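Local coordinates for protein beta subunit of photoactivated adenylyl cyclase (PDB 5MBE) that probably makes cyclic AMP from ATP when its flavin-binding BLUF domain absorbs blue light and switches on a class III cyclase domain, at residues V152-F157 with G254-G259; E197-I202 with M267-L272; V147-V152 with G259-S264. All coordinates share one frame; numbering follows the deposited sequence.

Contact 1. Residues V152-F157 with G254-G259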
# COMPACT_ATOMS: atom_id res chain seq x y z
N VAL A 152 -19.48 -5.34 -5.25
CA VAL A 152 -19.26 -6.55 -6.03
C VAL A 152 -19.29 -7.76 -5.10
O VAL A 152 -19.04 -7.66 -3.90
CB VAL A 152 -17.93 -6.51 -6.81
CG1 VAL A 152 -18.02 -5.51 -7.95
CG2 VAL A 152 -16.79 -6.15 -5.88
N GLU A 153 -19.62 -8.91 -5.68
CA GLU A 153 -19.56 -10.18 -4.98
C GLU A 153 -18.17 -10.76 -5.17
O GLU A 153 -17.76 -11.06 -6.30
CB GLU A 153 -20.62 -11.15 -5.50
CG GLU A 153 -22.03 -10.57 -5.54
CD GLU A 153 -22.80 -10.97 -6.78
OE1 GLU A 153 -23.74 -11.78 -6.67
OE2 GLU A 153 -22.45 -10.47 -7.87
N LYS A 154 -17.43 -10.91 -4.07
CA LYS A 154 -16.06 -11.40 -4.15
C LYS A 154 -15.83 -12.47 -3.10
O LYS A 154 -16.53 -12.54 -2.08
CB LYS A 154 -15.03 -10.28 -3.96
CG LYS A 154 -15.10 -9.19 -5.01
CD LYS A 154 -13.88 -8.29 -4.94
CE LYS A 154 -12.74 -8.84 -5.76
NZ LYS A 154 -13.06 -8.82 -7.22
N ILE A 155 -14.83 -13.31 -3.35
CA ILE A 155 -14.32 -14.26 -2.38
C ILE A 155 -13.14 -13.62 -1.68
O ILE A 155 -12.17 -13.21 -2.33
CB ILE A 155 -13.93 -15.59 -3.05
CG1 ILE A 155 -15.16 -16.27 -3.63
CG2 ILE A 155 -13.22 -16.49 -2.05
CD1 ILE A 155 -14.83 -17.38 -4.59
N ILE A 156 -13.21 -13.53 -0.36
CA ILE A 156 -12.16 -12.91 0.45
C ILE A 156 -11.21 -13.99 0.93
O ILE A 156 -11.64 -15.06 1.37
CB ILE A 156 -12.76 -12.12 1.62
CG1 ILE A 156 -13.82 -11.14 1.12
CG2 ILE A 156 -11.67 -11.38 2.38
CD1 ILE A 156 -13.31 -10.17 0.08
N PHE A 157 -9.91 -13.71 0.84
CA PHE A 157 -8.86 -14.65 1.19
C PHE A 157 -8.04 -14.09 2.35
O PHE A 157 -7.53 -12.97 2.27
CB PHE A 157 -7.95 -14.92 -0.02
CG PHE A 157 -6.77 -15.80 0.27
CD1 PHE A 157 -5.59 -15.27 0.75
CD2 PHE A 157 -6.84 -17.17 0.03
CE1 PHE A 157 -4.50 -16.08 1.01
CE2 PHE A 157 -5.75 -17.98 0.29
CZ PHE A 157 -4.59 -17.44 0.78
N GLY A 254 -19.23 -12.88 -0.11
CA GLY A 254 -20.27 -11.93 0.25
C GLY A 254 -20.13 -10.66 -0.55
O GLY A 254 -19.25 -10.53 -1.41
N HIS A 255 -21.03 -9.73 -0.26
CA HIS A 255 -21.02 -8.43 -0.92
C HIS A 255 -19.99 -7.53 -0.24
O HIS A 255 -20.03 -7.34 0.98
CB HIS A 255 -22.40 -7.78 -0.87
CG HIS A 255 -23.47 -8.58 -1.55
ND1 HIS A 255 -24.74 -8.09 -1.77
CD2 HIS A 255 -23.46 -9.84 -2.05
CE1 HIS A 255 -25.46 -9.01 -2.38
NE2 HIS A 255 -24.71 -10.08 -2.56
N VAL A 256 -19.07 -6.99 -1.03
CA VAL A 256 -18.06 -6.08 -0.52
C VAL A 256 -18.01 -4.84 -1.40
O VAL A 256 -18.27 -4.91 -2.61
CB VAL A 256 -16.66 -6.73 -0.44
CG1 VAL A 256 -16.67 -7.89 0.55
CG2 VAL A 256 -16.20 -7.20 -1.81
N ILE A 257 -17.69 -3.71 -0.79
CA ILE A 257 -17.51 -2.45 -1.50
C ILE A 257 -16.02 -2.28 -1.73
O ILE A 257 -15.24 -2.17 -0.78
CB ILE A 257 -18.10 -1.27 -0.72
CG1 ILE A 257 -19.61 -1.46 -0.57
CG2 ILE A 257 -17.77 0.04 -1.42
CD1 ILE A 257 -20.20 -0.74 0.60
N GLU A 258 -15.62 -2.27 -3.00
CA GLU A 258 -14.22 -2.18 -3.40
C GLU A 258 -13.96 -0.83 -4.07
O GLU A 258 -14.72 -0.42 -4.95
CB GLU A 258 -13.86 -3.33 -4.34
CG GLU A 258 -12.49 -3.21 -4.96
CD GLU A 258 -11.98 -4.52 -5.50
OE1 GLU A 258 -10.75 -4.67 -5.65
OE2 GLU A 258 -12.81 -5.41 -5.77
N GLY A 259 -12.89 -0.17 -3.65
CA GLY A 259 -12.53 1.10 -4.24
C GLY A 259 -11.41 1.78 -3.48
O GLY A 259 -10.84 1.22 -2.54
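K154 lies across V256 at about a right angle and runs on to E258. Its CG sits anti to the carbonyl carbon (chi1 -62°), and two bends farther out fold the chain so that its flank meets the carboxylate: CD of K154 is 3.2 Å from OE2 of E258. NZ of K154 stays 3.7 Å from that same OE2, a long salt bridge. E258 comes in extended beyond CG, and its other oxygen, OE1, takes a hydrogen bond from H269 and a salt bridge from R133. With lysine and arginine gathered round it, the carboxylate is probably kept ionised.

V256 is gripped on both branches. CG2 of V256, placed between its own backbone N and carbonyl carbon, packs 3.9 Å from CG of K154. CG1 of V256 meets CD1 of I156 at 4.1 Å, the two side chains running antiparallel past one another. The backbones beneath are antiparallel neighbours in the twisted central sheet of the cyclase domain, the short strand axes 107° apart. V152 and V256 form a hydrogen-bonded pair, with V152 N 2.9 Å from V256 O and a return bond just as short. The next such pair, K154 and G254, has one weak bond.

On the other face, E153 and H255 lie alongside each other, both directed outward. CG of E153 touches CD2 of H255 at 3.8 Å, with carboxylate and ring planes 87° apart.

Contact 2. Residues E197-I202 with M267-L272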
# COMPACT_ATOMS: atom_id res chain seq x y z
N GLU A 197 -6.02 -11.28 -6.54
CA GLU A 197 -5.41 -9.99 -6.29
C GLU A 197 -5.10 -9.87 -4.81
O GLU A 197 -6.00 -9.98 -3.97
CB GLU A 197 -6.32 -8.84 -6.74
CG GLU A 197 -6.64 -8.85 -8.22
CD GLU A 197 -7.48 -7.66 -8.63
OE1 GLU A 197 -7.24 -7.12 -9.73
OE2 GLU A 197 -8.36 -7.25 -7.84
N VAL A 198 -3.83 -9.66 -4.48
CA VAL A 198 -3.42 -9.46 -3.10
C VAL A 198 -3.76 -8.03 -2.69
O VAL A 198 -3.33 -7.07 -3.34
CB VAL A 198 -1.92 -9.74 -2.91
CG1 VAL A 198 -1.46 -9.29 -1.53
CG2 VAL A 198 -1.64 -11.22 -3.10
N THR A 199 -4.55 -7.89 -1.63
CA THR A 199 -4.95 -6.56 -1.18
C THR A 199 -3.83 -5.89 -0.39
O THR A 199 -3.37 -4.80 -0.75
CB THR A 199 -6.22 -6.64 -0.33
OG1 THR A 199 -7.13 -7.57 -0.94
CG2 THR A 199 -6.88 -5.28 -0.24
N LYS A 200 -3.38 -6.52 0.69
CA LYS A 200 -2.35 -5.95 1.55
C LYS A 200 -1.87 -7.04 2.50
O LYS A 200 -2.42 -8.15 2.54
CB LYS A 200 -2.87 -4.73 2.31
CG LYS A 200 -3.98 -5.05 3.29
CD LYS A 200 -4.79 -3.81 3.63
CE LYS A 200 -5.44 -3.24 2.38
NZ LYS A 200 -6.37 -2.12 2.70
N PHE A 201 -0.85 -6.71 3.28
CA PHE A 201 -0.36 -7.56 4.36
C PHE A 201 -0.71 -6.91 5.69
O PHE A 201 -0.52 -5.70 5.87
CB PHE A 201 1.15 -7.78 4.25
CG PHE A 201 1.58 -8.45 2.97
CD1 PHE A 201 0.78 -9.40 2.36
CD2 PHE A 201 2.78 -8.11 2.38
CE1 PHE A 201 1.18 -10.01 1.18
CE2 PHE A 201 3.19 -8.72 1.20
CZ PHE A 201 2.39 -9.67 0.60
N ILE A 202 -1.23 -7.71 6.63
CA ILE A 202 -1.63 -7.23 7.95
C ILE A 202 -0.92 -8.11 8.97
O ILE A 202 -1.41 -9.20 9.30
CB ILE A 202 -3.14 -7.28 8.15
CG1 ILE A 202 -3.85 -6.50 7.03
CG2 ILE A 202 -3.51 -6.71 9.51
CD1 ILE A 202 -5.29 -6.92 6.82
N MET A 267 -4.38 7.54 1.17
CA MET A 267 -5.28 6.78 0.31
C MET A 267 -4.95 5.31 0.44
O MET A 267 -3.80 4.93 0.66
CB MET A 267 -5.17 7.23 -1.15
CG MET A 267 -5.81 8.57 -1.44
SD MET A 267 -7.59 8.55 -1.22
CE MET A 267 -8.02 7.21 -2.33
N ASP A 268 -5.98 4.47 0.31
CA ASP A 268 -5.80 3.02 0.40
C ASP A 268 -6.87 2.32 -0.41
O ASP A 268 -8.00 2.81 -0.53
CB ASP A 268 -5.85 2.53 1.86
CG ASP A 268 -5.18 1.17 2.04
OD1 ASP A 268 -4.89 0.52 1.01
OD2 ASP A 268 -4.93 0.76 3.19
N HIS A 269 -6.52 1.16 -0.97
CA HIS A 269 -7.49 0.28 -1.61
C HIS A 269 -8.04 -0.65 -0.54
O HIS A 269 -7.29 -1.42 0.06
CB HIS A 269 -6.86 -0.53 -2.75
CG HIS A 269 -7.82 -1.42 -3.48
ND1 HIS A 269 -8.80 -0.93 -4.31
CD2 HIS A 269 -7.96 -2.77 -3.49
CE1 HIS A 269 -9.50 -1.93 -4.81
NE2 HIS A 269 -9.01 -3.06 -4.33
N THR A 270 -9.34 -0.58 -0.31
CA THR A 270 -9.94 -1.32 0.78
C THR A 270 -11.23 -1.99 0.32
O THR A 270 -11.81 -1.64 -0.71
CB THR A 270 -10.23 -0.43 2.00
OG1 THR A 270 -10.45 -1.25 3.16
CG2 THR A 270 -11.47 0.42 1.76
N LEU A 271 -11.64 -2.98 1.10
CA LEU A 271 -12.83 -3.78 0.84
C LEU A 271 -13.74 -3.70 2.06
O LEU A 271 -13.33 -4.08 3.17
CB LEU A 271 -12.45 -5.24 0.54
CG LEU A 271 -12.20 -5.68 -0.91
CD1 LEU A 271 -11.28 -4.74 -1.67
CD2 LEU A 271 -11.64 -7.10 -0.91
N LEU A 272 -14.96 -3.21 1.87
CA LEU A 272 -15.91 -3.03 2.96
C LEU A 272 -16.98 -4.11 2.90
O LEU A 272 -17.75 -4.16 1.94
CB LEU A 272 -16.57 -1.65 2.91
CG LEU A 272 -15.75 -0.37 2.97
CD1 LEU A 272 -16.70 0.79 3.18
CD2 LEU A 272 -14.70 -0.43 4.07
O HOH W 1 -9.22 -3.84 3.17
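K200 reaches across from its strand to H269 and D268, and its ammonium group carries the polar part of the contact. Its CG takes the position between backbone N and carbonyl carbon (chi1 64°), and one bend farther along the chain delivers NZ to the neighbouring backbone. There NZ of K200 donates to the carbonyl O of H269 at 2.9 Å, approaching 31° out of the carbonyl plane.

The charged pairing is looser. D268 comes from the opposite direction with its CG anti to the backbone N, and its OD2 stands 3.3 Å from K200 NZ, a salt bridge whose hydrogen bond is weak. Both groups have a stronger partner in the second subunit: K200 NZ donates to the carbonyl O of F201 there, and D268 OD2 accepts from the backbone N of that same residue. Water 1 joins in, weakly bound to K200 NZ; its link to T270 is doubtful, since that residue is modelled in two conformers.

Van der Waals packing is slight. T199 lays CG2 against the backbone O of H269 at 3.9 Å and obliquely near CD2 of its ring at 4.2 Å. T199 and K200 together face M207 in a classic beta bulge of the hairpin formed with strand 205-211.

A methionine in place of K200 would probably leave the H269 carbonyl and the D268 carboxylate without their cation and cost a bond to the second subunit. A buried lysine shared among a carboxylate and carbonyls of two chains implies that these two crossing strands are tied together at the cyclase dimer interface itself.

Contact 3. Residues V147-V152 with G259-S264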
# COMPACT_ATOMS: atom_id res chain seq x y z
N VAL A 147 -11.79 6.45 -10.08
CA VAL A 147 -12.72 5.33 -10.13
C VAL A 147 -13.64 5.38 -8.92
O VAL A 147 -13.18 5.51 -7.78
CB VAL A 147 -11.95 3.99 -10.18
CG1 VAL A 147 -12.92 2.83 -10.33
CG2 VAL A 147 -10.95 4.00 -11.32
N GLU A 148 -14.94 5.29 -9.17
CA GLU A 148 -15.89 5.27 -8.07
C GLU A 148 -16.00 3.85 -7.49
O GLU A 148 -15.99 2.88 -8.25
CB GLU A 148 -17.27 5.74 -8.53
CG GLU A 148 -17.36 7.23 -8.83
CD GLU A 148 -17.28 8.10 -7.59
OE1 GLU A 148 -16.17 8.28 -7.05
OE2 GLU A 148 -18.34 8.59 -7.15
N PRO A 149 -16.09 3.72 -6.17
CA PRO A 149 -16.19 2.38 -5.58
C PRO A 149 -17.47 1.68 -6.00
O PRO A 149 -18.53 2.30 -6.15
CB PRO A 149 -16.18 2.66 -4.07
CG PRO A 149 -15.54 4.01 -3.94
CD PRO A 149 -15.97 4.77 -5.15
N GLN A 150 -17.37 0.37 -6.20
CA GLN A 150 -18.48 -0.45 -6.64
C GLN A 150 -18.74 -1.57 -5.64
O GLN A 150 -17.83 -2.04 -4.95
CB GLN A 150 -18.22 -1.06 -8.02
CG GLN A 150 -18.33 -0.07 -9.18
CD GLN A 150 -19.76 0.32 -9.48
OE1 GLN A 150 -20.71 -0.26 -8.94
NE2 GLN A 150 -19.93 1.31 -10.35
N LEU A 151 -20.00 -1.99 -5.56
CA LEU A 151 -20.39 -3.14 -4.77
C LEU A 151 -20.32 -4.39 -5.64
O LEU A 151 -21.01 -4.47 -6.66
CB LEU A 151 -21.79 -2.96 -4.19
CG LEU A 151 -22.34 -4.12 -3.36
CD1 LEU A 151 -21.59 -4.24 -2.04
CD2 LEU A 151 -23.83 -3.94 -3.13
N VAL A 152 -19.48 -5.34 -5.25
CA VAL A 152 -19.26 -6.55 -6.03
C VAL A 152 -19.29 -7.76 -5.10
O VAL A 152 -19.04 -7.66 -3.90
CB VAL A 152 -17.93 -6.51 -6.81
CG1 VAL A 152 -18.02 -5.51 -7.95
CG2 VAL A 152 -16.79 -6.15 -5.88
N GLY A 259 -12.89 -0.17 -3.65
CA GLY A 259 -12.53 1.10 -4.24
C GLY A 259 -11.41 1.78 -3.48
O GLY A 259 -10.84 1.22 -2.54
N ASN A 260 -11.11 2.99 -3.93
CA ASN A 260 -10.05 3.81 -3.36
C ASN A 260 -10.67 4.78 -2.36
O ASN A 260 -11.57 5.55 -2.72
CB ASN A 260 -9.30 4.56 -4.45
CG ASN A 260 -9.13 3.74 -5.72
OD1 ASN A 260 -8.25 2.88 -5.80
ND2 ASN A 260 -9.96 4.01 -6.72
N MET A 261 -10.19 4.73 -1.12
CA MET A 261 -10.84 5.41 -0.00
C MET A 261 -9.79 6.13 0.85
O MET A 261 -8.61 5.78 0.84
CB MET A 261 -11.64 4.42 0.84
CG MET A 261 -12.38 3.40 0.00
SD MET A 261 -14.15 3.43 0.28
CE MET A 261 -14.24 2.98 2.00
N GLY A 262 -10.25 7.14 1.59
CA GLY A 262 -9.35 7.95 2.40
C GLY A 262 -9.47 9.44 2.15
O GLY A 262 -10.57 9.96 2.00
N SER A 263 -8.34 10.14 2.13
CA SER A 263 -8.34 11.57 1.82
C SER A 263 -7.04 11.90 1.09
O SER A 263 -6.31 11.00 0.64
CB SER A 263 -8.52 12.40 3.09
OG SER A 263 -7.45 12.19 4.00
N SER A 264 -6.73 13.19 0.98
CA SER A 264 -5.47 13.60 0.37
C SER A 264 -4.28 13.22 1.23
O SER A 264 -3.18 12.98 0.71
CB SER A 264 -5.48 15.11 0.09
OG SER A 264 -5.63 15.86 1.29
O HOH W 2 -12.67 3.28 -6.63
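P149 packs CB and CG of its ring against the bend of the chain at G259. Its CB lies 4.0 Å from G259 CA, with CG only slightly farther off, so the proline rests directly on the backbone. The glycine is what permits this approach: a CB built on G259 would point at the proline and come within 2.5 Å of P149 CB, a plain clash. From the same ring, CG of P149 reaches on toward M261, whose SD lies at 4.5 Å, a loose apolar contact. The rest of M261 turns to strand 267-272, where it packs on T270 and L272.

N260 is oriented quite differently. Its CG is anti to the carbonyl carbon, chi1 -38°, and the amide is swung toward V147, with ND2 of N260 4.0 Å from V147 CB. The other end of that amide, OD1, has its partner in another chain, the hydroxyl of Y129 of the second subunit. Beside the N260 amide, water 2 joins the two backbones: it donates to V147 O at 2.6 Å and accepts from N260 N at 3.1 Å. No direct hydrogen bond links the segments.

The second subunit also closes over the neighbourhood, with V177 of that chain against P149 and N181 of that chain near M261 and bound to the backbone N of G262. Here the lead-in to the first strand of the cyclase domain, 150-161, braces a glycine corner where strand 247-258 gives way to the short strand 260-262. That strand pairs with 267-272 as a beta hairpin, which probably corresponds to the tongue that lies at the dimer interface in photoactivated cyclases of this kind.

How the contacts relate
All three contacts lie in or beside the branched sheet of the cyclase domain, where the chain turns a corner at G259. Contact 2 is fully buried and rests on charge and backbone carbonyls; contacts 1 and 3 are only partly buried. Contacts 2 and 3 both meet the second subunit through many of their residues. Contact 1 is true strand pairing with regular backbone bonds, whereas contact 3, where strand 150-161 begins, has packing and a bridging water instead. Contacts 1 and 3 share V152 and G259, and the backbone bond from E258 to Q150 joins them. Strand 267-272 couples contact 2 to both: H269 holds the E258 carboxylate at 2.7 Å (NE2 to OE1), and D268 and T270 pair with M261 and G259.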